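Local coordinates for protein oligogalacturonate lyase (Vibrio parahaemolyticus RIMD 2210633, PDB 3C5M) that probably cleaves short oligogalacturonides derived from pectin by a lyase reaction, binding a manganese ion in a seven-bladed beta-propeller, at residues A[24-29]-A[375-380]; A[31-36]-A[50-55]; A[161-166]-A[211-216]; A[203-208]-A[217-222]; A[92-97]-A[104-109]. One frame throughout, in Å; residues are numbered along the deposited sequence.

Interaction 1: A[24-29]-A[375-380]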
# COMPACT_ATOMS: atom_id res chain seq x y z
N THR A 24 15.42 -3.65 14.32
CA THR A 24 14.98 -3.00 15.53
C THR A 24 13.46 -2.87 15.60
O THR A 24 12.82 -2.52 14.63
CB THR A 24 15.73 -1.64 15.66
OG1 THR A 24 14.97 -0.74 16.49
CG2 THR A 24 15.99 -1.05 14.30
N ARG A 25 12.90 -3.21 16.76
CA ARG A 25 11.46 -3.18 17.00
C ARG A 25 11.07 -1.80 17.58
O ARG A 25 11.63 -1.38 18.59
CB ARG A 25 11.08 -4.28 17.99
CG ARG A 25 9.61 -4.62 18.04
CD ARG A 25 9.24 -5.39 19.30
NE ARG A 25 9.39 -4.55 20.50
CZ ARG A 25 10.21 -4.83 21.50
NH1 ARG A 25 10.96 -5.93 21.45
NH2 ARG A 25 10.30 -4.01 22.53
N LEU A 26 10.13 -1.11 16.94
CA LEU A 26 9.71 0.21 17.38
C LEU A 26 8.58 0.22 18.40
O LEU A 26 8.58 1.04 19.32
CB LEU A 26 9.27 1.05 16.18
CG LEU A 26 10.28 1.46 15.10
CD1 LEU A 26 11.54 1.95 15.76
CD2 LEU A 26 10.57 0.31 14.18
N THR A 27 7.62 -0.68 18.24
CA THR A 27 6.48 -0.75 19.13
C THR A 27 6.56 -1.86 20.19
O THR A 27 7.29 -2.85 20.01
CB THR A 27 5.18 -0.89 18.30
OG1 THR A 27 5.24 -2.05 17.47
CG2 THR A 27 5.00 0.33 17.42
N PRO A 28 5.82 -1.71 21.30
CA PRO A 28 5.79 -2.70 22.39
C PRO A 28 5.34 -4.07 21.91
O PRO A 28 4.55 -4.19 20.97
CB PRO A 28 4.81 -2.10 23.39
CG PRO A 28 4.99 -0.64 23.19
CD PRO A 28 5.04 -0.52 21.68
N THR A 29 5.84 -5.11 22.57
CA THR A 29 5.50 -6.47 22.20
C THR A 29 4.16 -6.92 22.78
O THR A 29 3.66 -7.99 22.44
CB THR A 29 6.65 -7.43 22.62
OG1 THR A 29 6.34 -8.75 22.18
CG2 THR A 29 6.84 -7.43 24.14
N PRO A 375 1.10 -8.45 16.48
CA PRO A 375 1.62 -7.60 15.41
C PRO A 375 2.31 -6.36 15.96
O PRO A 375 1.78 -5.64 16.82
CB PRO A 375 0.37 -7.29 14.59
CG PRO A 375 -0.72 -7.39 15.58
CD PRO A 375 -0.36 -8.60 16.36
N ALA A 376 3.52 -6.13 15.45
CA ALA A 376 4.36 -5.01 15.84
C ALA A 376 5.15 -4.49 14.64
O ALA A 376 5.23 -5.15 13.59
CB ALA A 376 5.31 -5.44 16.95
N ILE A 377 5.76 -3.32 14.80
CA ILE A 377 6.50 -2.68 13.73
C ILE A 377 8.01 -2.76 13.90
O ILE A 377 8.54 -2.44 14.96
CB ILE A 377 6.09 -1.19 13.62
CG1 ILE A 377 4.57 -1.08 13.51
CG2 ILE A 377 6.69 -0.55 12.39
CD1 ILE A 377 4.07 0.33 13.55
N TYR A 378 8.70 -3.18 12.84
CA TYR A 378 10.16 -3.31 12.86
C TYR A 378 10.78 -2.54 11.71
O TYR A 378 10.11 -2.22 10.74
CB TYR A 378 10.58 -4.78 12.71
CG TYR A 378 10.02 -5.72 13.76
CD1 TYR A 378 8.72 -6.20 13.66
CD2 TYR A 378 10.79 -6.10 14.86
CE1 TYR A 378 8.19 -7.04 14.64
CE2 TYR A 378 10.27 -6.94 15.84
CZ TYR A 378 8.96 -7.40 15.73
OH TYR A 378 8.43 -8.20 16.71
N ILE A 379 12.06 -2.25 11.83
CA ILE A 379 12.79 -1.59 10.76
C ILE A 379 14.09 -2.37 10.65
O ILE A 379 14.91 -2.37 11.57
CB ILE A 379 13.12 -0.11 11.09
CG1 ILE A 379 11.88 0.76 10.89
CG2 ILE A 379 14.23 0.38 10.18
CD1 ILE A 379 12.04 2.14 11.40
N ALA A 380 14.28 -3.04 9.52
CA ALA A 380 15.48 -3.82 9.31
C ALA A 380 16.52 -2.97 8.59
O ALA A 380 16.23 -2.35 7.58
CB ALA A 380 15.17 -5.06 8.49
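Arg-25 lies across the ring of Tyr-378 from the neighbouring antiparallel strand, the two forming a non-hydrogen-bonded pair. Arg-25 CB rests 3.5 Å from Tyr-378 CE2. CG, anti to the backbone N (chi1 -163°), comes against the same CE2, and Arg-25 CD passes on toward the phenol end at 3.9 Å from Tyr-378 OH. The chain then bends at chi3, and Arg-25 NE turns back to donate to Thr-27 O at 2.7 Å; the guanidinium stands nearly perpendicular to the phenol ring. NH1 reaches Glu-12 in a salt bridge, while Tyr-378 OH bonds to Glu-372. On the side of the sheet where Ile-379 lies, Leu-26, just past the strand, sets CD2 against Ile-379 CG1 (3.6 Å). Strands from near the two ends of the chain pair here within one blade, as in the "Velcro" closure of beta-propellers. Thr-27 OG1, receiving Ile-377 N at 3.0 Å, prolongs the backbone pairing, and the charge of the buried Arg-25 is probably balanced by Glu-12, with Thr-27 O taking up NE.

Interaction 2: A[31-36]-A[50-55]; sequences IICHRN and LLFAGD. Unlike the reference sequence in segment 31-36: Ile-31 (reference Val).
His-34 CG sits between its backbone N and carbonyl carbon (chi1 71°), which swings the imidazole over Ala-53; Cys-33 SG is instead anti to its carbonyl carbon (chi1 -67°) and heads for Phe-52 on the other face. Ala-53 CB lies over one face of the imidazole, 3.7 Å from His-34 CE1, a CH-pi contact, and Phe-84 stacks on the same histidine ring. Cys-33 SG meets the phenylalanine at its edge, 4.2 Å from Phe-52 CE1. The segments pair antiparallel within a propeller blade, with short strand 33-34 at the border of its sheet and the His-34 side chain about 6 Å from that of the manganese ligand His-355. Two backbone bonds join His-34 and Ala-53, His-34 N to Ala-53 O being 3.0 Å. Asp-55 N donates to Ile-32 O at 3.1 Å in a more bent bond (139°). The Asp-55 side chain crosses beside Ile-32, its OD1 3.7 Å from Ile-32 CB, while OD2 forms a salt bridge with Arg-60.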
# COMPACT_ATOMS: atom_id res chain seq x y z
N ILE A 31 1.25 -4.72 22.73
CA ILE A 31 0.12 -3.98 22.15
C ILE A 31 0.15 -4.05 20.62
O ILE A 31 1.21 -3.92 20.01
CB ILE A 31 0.08 -2.49 22.64
CG1 ILE A 31 -1.32 -1.91 22.47
CG2 ILE A 31 1.09 -1.65 21.87
CD1 ILE A 31 -1.70 -1.02 23.62
N ILE A 32 -1.00 -4.28 20.02
CA ILE A 32 -1.11 -4.38 18.56
C ILE A 32 -0.75 -3.08 17.81
O ILE A 32 -1.28 -2.01 18.12
CB ILE A 32 -2.53 -4.79 18.17
CG1 ILE A 32 -2.83 -6.16 18.79
CG2 ILE A 32 -2.69 -4.79 16.66
CD1 ILE A 32 -4.24 -6.66 18.55
N CYS A 33 0.14 -3.19 16.83
CA CYS A 33 0.56 -2.05 16.02
C CYS A 33 0.89 -2.52 14.62
O CYS A 33 1.36 -3.65 14.44
CB CYS A 33 1.81 -1.40 16.59
SG CYS A 33 1.59 -0.60 18.17
N HIS A 34 0.67 -1.66 13.63
CA HIS A 34 1.02 -2.02 12.27
C HIS A 34 1.23 -0.78 11.44
O HIS A 34 0.71 0.30 11.76
CB HIS A 34 -0.07 -2.87 11.62
CG HIS A 34 -1.32 -2.12 11.32
ND1 HIS A 34 -2.33 -1.94 12.24
CD2 HIS A 34 -1.74 -1.51 10.18
CE1 HIS A 34 -3.32 -1.26 11.69
NE2 HIS A 34 -2.99 -0.99 10.45
N ARG A 35 2.00 -0.95 10.36
CA ARG A 35 2.30 0.12 9.42
C ARG A 35 1.17 0.21 8.39
O ARG A 35 0.39 -0.73 8.23
CB ARG A 35 3.61 -0.18 8.71
CG ARG A 35 3.54 -1.34 7.74
CD ARG A 35 4.89 -1.58 7.13
NE ARG A 35 5.45 -0.40 6.46
CZ ARG A 35 5.01 0.07 5.31
NH1 ARG A 35 4.01 -0.53 4.69
NH2 ARG A 35 5.59 1.13 4.76
N ASN A 36 1.09 1.34 7.70
CA ASN A 36 0.06 1.56 6.68
C ASN A 36 0.44 0.77 5.43
O ASN A 36 1.44 0.04 5.42
CB ASN A 36 -0.03 3.04 6.31
CG ASN A 36 1.24 3.57 5.63
OD1 ASN A 36 1.24 4.66 5.03
ND2 ASN A 36 2.33 2.81 5.72
N LEU A 50 7.44 9.04 11.76
CA LEU A 50 6.79 7.90 11.14
C LEU A 50 5.32 7.84 11.49
O LEU A 50 4.93 8.06 12.64
CB LEU A 50 7.46 6.59 11.58
CG LEU A 50 6.74 5.29 11.22
CD1 LEU A 50 6.76 5.01 9.71
CD2 LEU A 50 7.40 4.17 11.97
N LEU A 51 4.48 7.54 10.51
CA LEU A 51 3.05 7.44 10.74
C LEU A 51 2.74 5.96 10.87
O LEU A 51 3.24 5.16 10.08
CB LEU A 51 2.31 8.06 9.55
CG LEU A 51 0.78 8.00 9.51
CD1 LEU A 51 0.18 8.93 10.56
CD2 LEU A 51 0.32 8.39 8.11
N PHE A 52 1.92 5.59 11.85
CA PHE A 52 1.55 4.18 12.06
C PHE A 52 0.30 4.08 12.93
O PHE A 52 -0.21 5.09 13.39
CB PHE A 52 2.72 3.41 12.71
CG PHE A 52 2.90 3.69 14.18
CD1 PHE A 52 2.34 2.84 15.14
CD2 PHE A 52 3.62 4.80 14.61
CE1 PHE A 52 2.50 3.10 16.51
CE2 PHE A 52 3.78 5.07 15.98
CZ PHE A 52 3.22 4.22 16.93
N ALA A 53 -0.19 2.87 13.14
CA ALA A 53 -1.39 2.66 13.95
C ALA A 53 -1.13 1.72 15.12
O ALA A 53 -0.27 0.83 15.04
CB ALA A 53 -2.49 2.10 13.08
N GLY A 54 -1.87 1.92 16.21
CA GLY A 54 -1.73 1.07 17.39
C GLY A 54 -2.94 1.15 18.29
O GLY A 54 -3.78 2.05 18.12
N ASP A 55 -3.05 0.24 19.25
CA ASP A 55 -4.20 0.23 20.17
C ASP A 55 -3.93 0.82 21.55
O ASP A 55 -4.65 0.54 22.49
CB ASP A 55 -4.72 -1.19 20.35
CG ASP A 55 -5.14 -1.82 19.03
OD1 ASP A 55 -5.67 -2.96 19.03
OD2 ASP A 55 -4.93 -1.17 17.99
O HOH W 1 3.38 3.20 8.66

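Interaction 3: A[161-166]-A[211-216]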
# COMPACT_ATOMS: atom_id res chain seq x y z
N PHE A 161 -19.58 -11.61 -7.27
CA PHE A 161 -19.68 -10.17 -7.40
C PHE A 161 -19.12 -9.68 -8.74
O PHE A 161 -19.65 -8.77 -9.36
CB PHE A 161 -18.92 -9.48 -6.27
CG PHE A 161 -19.03 -8.00 -6.30
CD1 PHE A 161 -20.24 -7.37 -6.00
CD2 PHE A 161 -17.93 -7.21 -6.64
CE1 PHE A 161 -20.36 -5.98 -6.03
CE2 PHE A 161 -18.03 -5.82 -6.67
CZ PHE A 161 -19.25 -5.19 -6.37
N TYR A 162 -18.03 -10.30 -9.17
CA TYR A 162 -17.39 -9.92 -10.42
C TYR A 162 -18.34 -10.05 -11.60
O TYR A 162 -18.36 -9.19 -12.48
CB TYR A 162 -16.16 -10.78 -10.67
CG TYR A 162 -15.61 -10.67 -12.07
CD1 TYR A 162 -16.00 -11.56 -13.06
CD2 TYR A 162 -14.70 -9.67 -12.39
CE1 TYR A 162 -15.47 -11.46 -14.35
CE2 TYR A 162 -14.18 -9.56 -13.67
CZ TYR A 162 -14.56 -10.46 -14.65
OH TYR A 162 -14.01 -10.35 -15.90
N HIS A 163 -19.10 -11.14 -11.61
CA HIS A 163 -20.04 -11.40 -12.69
C HIS A 163 -21.28 -10.50 -12.63
O HIS A 163 -21.93 -10.28 -13.65
CB HIS A 163 -20.47 -12.87 -12.67
CG HIS A 163 -19.38 -13.82 -13.06
ND1 HIS A 163 -18.72 -13.73 -14.27
CD2 HIS A 163 -18.85 -14.89 -12.42
CE1 HIS A 163 -17.82 -14.70 -14.35
NE2 HIS A 163 -17.88 -15.41 -13.24
N THR A 164 -21.59 -9.99 -11.44
CA THR A 164 -22.76 -9.13 -11.31
C THR A 164 -22.52 -7.79 -12.00
O THR A 164 -23.39 -6.91 -11.98
CB THR A 164 -23.12 -8.89 -9.81
OG1 THR A 164 -24.50 -8.53 -9.70
CG2 THR A 164 -22.28 -7.77 -9.21
N ASN A 165 -21.35 -7.65 -12.63
CA ASN A 165 -20.98 -6.43 -13.33
C ASN A 165 -21.53 -5.20 -12.64
O ASN A 165 -22.41 -4.52 -13.16
CB ASN A 165 -21.47 -6.46 -14.78
CG ASN A 165 -20.57 -7.29 -15.68
OD1 ASN A 165 -20.46 -8.50 -15.52
ND2 ASN A 165 -19.90 -6.62 -16.61
N PRO A 166 -21.01 -4.88 -11.44
CA PRO A 166 -21.44 -3.73 -10.65
C PRO A 166 -20.95 -2.43 -11.26
O PRO A 166 -19.85 -2.40 -11.83
CB PRO A 166 -20.81 -4.00 -9.30
CG PRO A 166 -19.49 -4.58 -9.71
CD PRO A 166 -19.88 -5.56 -10.79
N HIS A 211 -7.97 -13.32 -11.58
CA HIS A 211 -6.99 -13.04 -12.61
C HIS A 211 -7.17 -13.91 -13.85
O HIS A 211 -6.49 -13.72 -14.86
CB HIS A 211 -5.57 -13.23 -12.06
CG HIS A 211 -5.26 -14.64 -11.64
ND1 HIS A 211 -3.97 -15.11 -11.51
CD2 HIS A 211 -6.07 -15.68 -11.32
CE1 HIS A 211 -4.00 -16.37 -11.12
NE2 HIS A 211 -5.26 -16.74 -10.99
N ASP A 212 -8.08 -14.87 -13.77
CA ASP A 212 -8.34 -15.76 -14.89
C ASP A 212 -9.39 -15.20 -15.83
O ASP A 212 -9.08 -14.77 -16.94
CB ASP A 212 -8.80 -17.12 -14.37
CG ASP A 212 -7.68 -17.91 -13.70
OD1 ASP A 212 -7.98 -18.97 -13.10
OD2 ASP A 212 -6.51 -17.46 -13.79
N LEU A 213 -10.64 -15.20 -15.39
CA LEU A 213 -11.73 -14.69 -16.21
C LEU A 213 -11.82 -13.17 -16.19
O LEU A 213 -12.89 -12.61 -15.96
CB LEU A 213 -13.06 -15.30 -15.75
CG LEU A 213 -13.26 -15.50 -14.25
CD1 LEU A 213 -14.74 -15.68 -13.94
CD2 LEU A 213 -12.47 -16.72 -13.78
N VAL A 214 -10.70 -12.51 -16.44
CA VAL A 214 -10.65 -11.05 -16.46
C VAL A 214 -9.85 -10.57 -17.67
O VAL A 214 -8.72 -11.00 -17.88
CB VAL A 214 -10.00 -10.50 -15.17
CG1 VAL A 214 -8.59 -11.02 -15.03
CG2 VAL A 214 -10.00 -8.98 -15.20
N ASP A 215 -10.45 -9.68 -18.47
CA ASP A 215 -9.80 -9.15 -19.67
C ASP A 215 -8.37 -8.65 -19.43
O ASP A 215 -7.45 -9.05 -20.13
CB ASP A 215 -10.65 -8.02 -20.28
CG ASP A 215 -11.18 -7.03 -19.24
OD1 ASP A 215 -11.72 -5.98 -19.64
OD2 ASP A 215 -11.06 -7.30 -18.03
N ALA A 216 -8.21 -7.77 -18.44
CA ALA A 216 -6.91 -7.23 -18.07
C ALA A 216 -7.12 -6.24 -16.93
O ALA A 216 -8.17 -5.62 -16.83
CB ALA A 216 -6.26 -6.53 -19.26
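The last turn of helix 155-163 faces an irregular loop, with Tyr-162 CA and Val-214 CA 9.1 Å apart and Leu-213 at the centre of an inverse gamma turn, so side chains must span the gap. Tyr-162 does most of this. Its CG is anti to the backbone N (chi1 168°), carrying the phenol toward the loop, where OH reaches Leu-213 O and donates to it in a weak hydrogen bond. Tyr-162 OH also comes within 3.5 Å of Val-214 CA. One residue on, the outer end of His-163 comes close to the leucine tip, the two side chains crossing at about a right angle; Leu-213 CD1 is also 4.3 Å from Tyr-162 CE1. The contact lies away from the manganese site. It joins the end of helix 155-163, just ahead of strand 168-174, to the loop linking strands 202-207 and 219-222 in a different sheet of the propeller; Phe-161 meanwhile packs edge-to-face on Trp-189.

Interaction 4: A[203-208]-A[217-222]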
# COMPACT_ATOMS: atom_id res chain seq x y z
N VAL A 203 -3.71 8.52 -14.59
CA VAL A 203 -4.30 7.89 -13.40
C VAL A 203 -4.52 6.40 -13.67
O VAL A 203 -5.39 6.04 -14.45
CB VAL A 203 -5.67 8.54 -13.06
CG1 VAL A 203 -6.28 7.86 -11.85
CG2 VAL A 203 -5.51 10.03 -12.82
N GLY A 204 -3.73 5.54 -13.03
CA GLY A 204 -3.90 4.12 -13.26
C GLY A 204 -4.93 3.47 -12.35
O GLY A 204 -4.99 3.78 -11.17
N PHE A 205 -5.75 2.59 -12.91
CA PHE A 205 -6.77 1.87 -12.14
C PHE A 205 -6.79 0.46 -12.69
O PHE A 205 -5.91 0.10 -13.46
CB PHE A 205 -8.15 2.53 -12.28
CG PHE A 205 -8.78 2.38 -13.64
CD1 PHE A 205 -9.79 1.44 -13.85
CD2 PHE A 205 -8.38 3.18 -14.70
CE1 PHE A 205 -10.40 1.32 -15.10
CE2 PHE A 205 -8.98 3.06 -15.95
CZ PHE A 205 -9.99 2.13 -16.16
N CYS A 206 -7.77 -0.34 -12.30
CA CYS A 206 -7.79 -1.71 -12.78
C CYS A 206 -9.14 -2.37 -12.61
O CYS A 206 -10.01 -1.85 -11.92
CB CYS A 206 -6.80 -2.54 -11.99
SG CYS A 206 -7.43 -2.92 -10.32
N HIS A 207 -9.28 -3.54 -13.24
CA HIS A 207 -10.51 -4.30 -13.12
C HIS A 207 -10.24 -5.38 -12.07
O HIS A 207 -9.25 -6.10 -12.16
CB HIS A 207 -10.89 -4.96 -14.45
CG HIS A 207 -11.25 -4.00 -15.54
ND1 HIS A 207 -11.88 -2.80 -15.29
CD2 HIS A 207 -11.11 -4.08 -16.88
CE1 HIS A 207 -12.11 -2.18 -16.44
NE2 HIS A 207 -11.65 -2.94 -17.42
N GLU A 208 -11.11 -5.46 -11.07
CA GLU A 208 -10.97 -6.46 -10.01
C GLU A 208 -11.58 -7.76 -10.45
O GLU A 208 -12.22 -7.83 -11.49
CB GLU A 208 -11.63 -5.98 -8.73
CG GLU A 208 -10.88 -4.87 -8.05
CD GLU A 208 -9.46 -5.27 -7.71
OE1 GLU A 208 -8.71 -4.42 -7.19
OE2 GLU A 208 -9.09 -6.44 -7.96
N ARG A 217 -6.13 -6.10 -16.06
CA ARG A 217 -6.27 -5.15 -14.97
C ARG A 217 -5.37 -3.94 -15.13
O ARG A 217 -5.65 -2.87 -14.61
CB ARG A 217 -5.99 -5.82 -13.63
CG ARG A 217 -4.72 -6.64 -13.55
CD ARG A 217 -4.22 -6.61 -12.10
NE ARG A 217 -5.33 -6.72 -11.16
CZ ARG A 217 -5.33 -6.21 -9.93
NH1 ARG A 217 -4.27 -5.57 -9.48
NH2 ARG A 217 -6.39 -6.36 -9.14
N MSE A 218 -4.28 -4.11 -15.88
CA MSE A 218 -3.35 -3.02 -16.11
C MSE A 218 -4.02 -1.91 -16.92
O MSE A 218 -3.90 -1.88 -18.14
CB MSE A 218 -2.13 -3.53 -16.89
CG MSE A 218 -1.33 -4.67 -16.22
SE MSE A 218 -0.27 -4.13 -14.67
CE MSE A 218 -1.63 -4.55 -13.34
N TRP A 219 -4.74 -1.02 -16.25
CA TRP A 219 -5.38 0.07 -16.98
C TRP A 219 -4.82 1.45 -16.67
O TRP A 219 -4.22 1.67 -15.61
CB TRP A 219 -6.88 0.07 -16.74
CG TRP A 219 -7.59 -1.03 -17.42
CD1 TRP A 219 -7.83 -2.28 -16.94
CD2 TRP A 219 -8.17 -0.98 -18.72
NE1 TRP A 219 -8.53 -3.01 -17.86
CE2 TRP A 219 -8.76 -2.23 -18.97
CE3 TRP A 219 -8.26 0.01 -19.71
CZ2 TRP A 219 -9.42 -2.53 -20.16
CZ3 TRP A 219 -8.92 -0.28 -20.89
CH2 TRP A 219 -9.49 -1.55 -21.10
N LEU A 220 -5.03 2.37 -17.60
CA LEU A 220 -4.57 3.76 -17.49
C LEU A 220 -5.61 4.68 -18.14
O LEU A 220 -6.31 4.27 -19.06
CB LEU A 220 -3.21 3.92 -18.20
CG LEU A 220 -2.05 4.48 -17.38
CD1 LEU A 220 -1.81 3.58 -16.18
CD2 LEU A 220 -0.78 4.57 -18.24
N VAL A 221 -5.72 5.90 -17.64
CA VAL A 221 -6.68 6.85 -18.19
C VAL A 221 -6.26 8.26 -17.78
O VAL A 221 -5.70 8.44 -16.70
CB VAL A 221 -8.10 6.57 -17.67
CG1 VAL A 221 -8.12 6.63 -16.15
CG2 VAL A 221 -9.07 7.58 -18.24
N ASN A 222 -6.52 9.25 -18.62
CA ASN A 222 -6.13 10.61 -18.28
C ASN A 222 -7.06 11.27 -17.29
O ASN A 222 -8.20 10.85 -17.12
CB ASN A 222 -6.01 11.46 -19.53
CG ASN A 222 -4.83 11.06 -20.37
OD1 ASN A 222 -4.98 10.30 -21.31
ND2 ASN A 222 -3.65 11.55 -20.01
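Trp-219 meets two aromatic residues of the partner strand, Phe-205 and His-207. Its CB stands over the face of the Phe-205 ring, 3.8 Å from the centroid and close to the normal. The indole itself is slid aside: its five-membered ring and the phenyl are near parallel (25°) but barely overlap. His-207 is turned more steeply, its imidazole oblique to the indole at 54°, with centroids 4.0 Å apart. Trp-219 NE1 donates not to that histidine but to Ala-216 O. Beyond Trp-219, Val-221 CG1 meets the same phenyl at Phe-205 CE2, 3.7 Å away. At the other end, Glu-208 OE2 approaches the edge of the Arg-217 guanidinium in its plane, forming a salt bridge of 2.9 Å to NH2. OE2 alone makes this close approach, with the carboxylate plane turned 63° from the guanidinium; Cys-206 SG covers one guanidinium face, and NH1 of Arg-217 pairs with Glu-243. Phe-205 N to Trp-219 O and Trp-219 N to Phe-205 O are each 3.2 Å and bent. The segments belong to a twisted antiparallel hairpin carrying an aromatic cluster, the two middle strands of a four-stranded propeller blade; the Arg-217 side chain lies about 12 Å from the bound manganese.

Interaction 5: A[92-97]-A[104-109]; sequences ERAFFY and LMKVDL
Val-107 is wedged against two rings of the facing strand: its CB lies 3.5 Å from Phe-95 CE1, and its CG2 meets the edge of the Tyr-97 ring at CE1, 3.6 Å away. Beside it, selenomethionine Met-105 lays CG over the Tyr-97 face, its chain bending at chi2 and chi3 so that the selenium end leads away; Tyr-97 OH bonds to Glu-114. Leu-109 belongs to this tight part too, with CG 3.6 Å from Ala-94 CA and CD2 3.9 Å from Phe-95 CD1. The strands form a regular antiparallel hairpin, the two central strands of a four-stranded propeller blade. Five backbone bonds hold it, from Met-105 N to Tyr-97 O at 2.7 Å to Leu-109 N on Arg-93 O at 3.1 Å. On the other face, the extended Lys-106 runs alongside Phe-96, with CG over the ring at 3.8 Å from its centroid. The looser side is that of Arg-93, Asp-108 and the Lys-106 end: Arg-93 is exposed, and its NH2 stays 5.0 Å from Asp-108 OD2, without charged contact. Asp-108 OD1 instead accepts from Glu-110 N and Thr-111 N.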
# COMPACT_ATOMS: atom_id res chain seq x y z
N GLU A 92 4.29 17.57 4.34
CA GLU A 92 4.48 16.97 5.65
C GLU A 92 3.89 17.78 6.78
O GLU A 92 4.36 17.72 7.91
CB GLU A 92 5.98 16.73 5.90
CG GLU A 92 6.64 16.07 4.70
CD GLU A 92 7.97 15.44 5.00
OE1 GLU A 92 8.68 15.94 5.91
OE2 GLU A 92 8.31 14.46 4.30
N ARG A 93 2.83 18.52 6.49
CA ARG A 93 2.19 19.32 7.53
C ARG A 93 0.86 18.70 7.92
O ARG A 93 0.13 19.24 8.75
CB ARG A 93 2.00 20.75 7.04
CG ARG A 93 3.32 21.45 6.72
CD ARG A 93 3.10 22.94 6.62
NE ARG A 93 2.63 23.47 7.90
CZ ARG A 93 2.00 24.63 8.05
NH1 ARG A 93 1.74 25.38 6.98
NH2 ARG A 93 1.62 25.03 9.25
N ALA A 94 0.55 17.56 7.32
CA ALA A 94 -0.69 16.89 7.61
C ALA A 94 -0.72 15.49 7.01
O ALA A 94 0.12 15.12 6.18
CB ALA A 94 -1.85 17.72 7.04
N PHE A 95 -1.68 14.68 7.46
CA PHE A 95 -1.84 13.33 6.91
C PHE A 95 -3.33 13.16 6.66
O PHE A 95 -4.14 13.89 7.23
CB PHE A 95 -1.27 12.25 7.86
CG PHE A 95 -2.26 11.67 8.84
CD1 PHE A 95 -2.59 12.35 10.01
CD2 PHE A 95 -2.86 10.43 8.59
CE1 PHE A 95 -3.50 11.82 10.92
CE2 PHE A 95 -3.77 9.88 9.50
CZ PHE A 95 -4.10 10.58 10.67
N PHE A 96 -3.69 12.22 5.79
CA PHE A 96 -5.09 11.97 5.46
C PHE A 96 -5.49 10.55 5.79
O PHE A 96 -4.67 9.62 5.70
CB PHE A 96 -5.34 12.18 3.96
CG PHE A 96 -5.11 13.58 3.47
CD1 PHE A 96 -3.83 14.12 3.42
CD2 PHE A 96 -6.18 14.35 3.03
CE1 PHE A 96 -3.61 15.41 2.93
CE2 PHE A 96 -5.97 15.65 2.54
CZ PHE A 96 -4.68 16.18 2.49
N TYR A 97 -6.75 10.37 6.16
CA TYR A 97 -7.26 9.04 6.45
C TYR A 97 -8.77 9.05 6.36
O TYR A 97 -9.38 10.10 6.38
CB TYR A 97 -6.83 8.58 7.84
CG TYR A 97 -7.67 9.14 8.96
CD1 TYR A 97 -7.51 10.47 9.37
CD2 TYR A 97 -8.60 8.34 9.63
CE1 TYR A 97 -8.26 11.00 10.43
CE2 TYR A 97 -9.36 8.85 10.69
CZ TYR A 97 -9.18 10.18 11.08
OH TYR A 97 -9.93 10.70 12.11
N LEU A 104 -13.56 11.50 4.44
CA LEU A 104 -12.15 11.60 4.12
C LEU A 104 -11.67 12.71 5.02
O LEU A 104 -12.18 13.82 4.93
CB LEU A 104 -11.96 12.04 2.67
CG LEU A 104 -10.72 11.50 1.96
CD1 LEU A 104 -10.57 12.24 0.63
CD2 LEU A 104 -9.46 11.68 2.80
N MSE A 105 -10.69 12.44 5.89
CA MSE A 105 -10.19 13.44 6.83
C MSE A 105 -8.80 13.96 6.52
O MSE A 105 -7.97 13.24 5.98
CB MSE A 105 -10.15 12.87 8.24
CG MSE A 105 -11.38 12.15 8.64
SE MSE A 105 -12.90 13.34 8.68
CE MSE A 105 -12.20 14.62 10.04
N LYS A 106 -8.56 15.20 6.90
CA LYS A 106 -7.27 15.82 6.73
C LYS A 106 -6.91 16.30 8.13
O LYS A 106 -7.67 17.05 8.75
CB LYS A 106 -7.35 17.03 5.80
CG LYS A 106 -5.98 17.59 5.48
CD LYS A 106 -6.08 18.96 4.91
CE LYS A 106 -4.72 19.53 4.60
NZ LYS A 106 -4.84 20.97 4.25
N VAL A 107 -5.76 15.87 8.63
CA VAL A 107 -5.33 16.22 9.98
C VAL A 107 -4.03 17.00 10.07
O VAL A 107 -3.00 16.56 9.58
CB VAL A 107 -5.13 14.94 10.83
CG1 VAL A 107 -4.86 15.33 12.27
CG2 VAL A 107 -6.32 14.03 10.69
N ASP A 108 -4.06 18.16 10.72
CA ASP A 108 -2.86 18.97 10.88
C ASP A 108 -1.95 18.22 11.86
O ASP A 108 -2.34 17.95 13.00
CB ASP A 108 -3.24 20.34 11.45
CG ASP A 108 -2.08 21.33 11.44
OD1 ASP A 108 -0.99 20.98 11.93
OD2 ASP A 108 -2.27 22.47 10.94
N LEU A 109 -0.74 17.87 11.43
CA LEU A 109 0.19 17.13 12.28
C LEU A 109 0.72 17.94 13.45
O LEU A 109 1.40 17.40 14.33
CB LEU A 109 1.35 16.62 11.46
CG LEU A 109 0.96 15.52 10.50
CD1 LEU A 109 2.15 15.09 9.66
CD2 LEU A 109 0.42 14.36 11.33

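How the interactions relate
Interactions 1 and 2 are buried neighbours: Pro-375 O probably bonds to Cys-33 N, and Ile-377 packs on Phe-52, so the closure of chain ends and the adjoining blade share one core. Interaction 5 follows on, touching interaction 2 through Leu-51 and Phe-95. Interactions 3 and 4 lie across the chain's centre from interactions 1 and 2 and meet where Tyr-162 packs on Glu-208 and His-207 on the 211-216 loop. Both 4 and 5 are hairpins within single sheets: 4 is buried and combines aromatics with a salt bridge, 5 is partly buried, with an exposed Arg-93, and relies on apolar and CH-pi packing. Interaction 3 alone is a surface contact, with a weak hydroxyl bond replacing strand pairing.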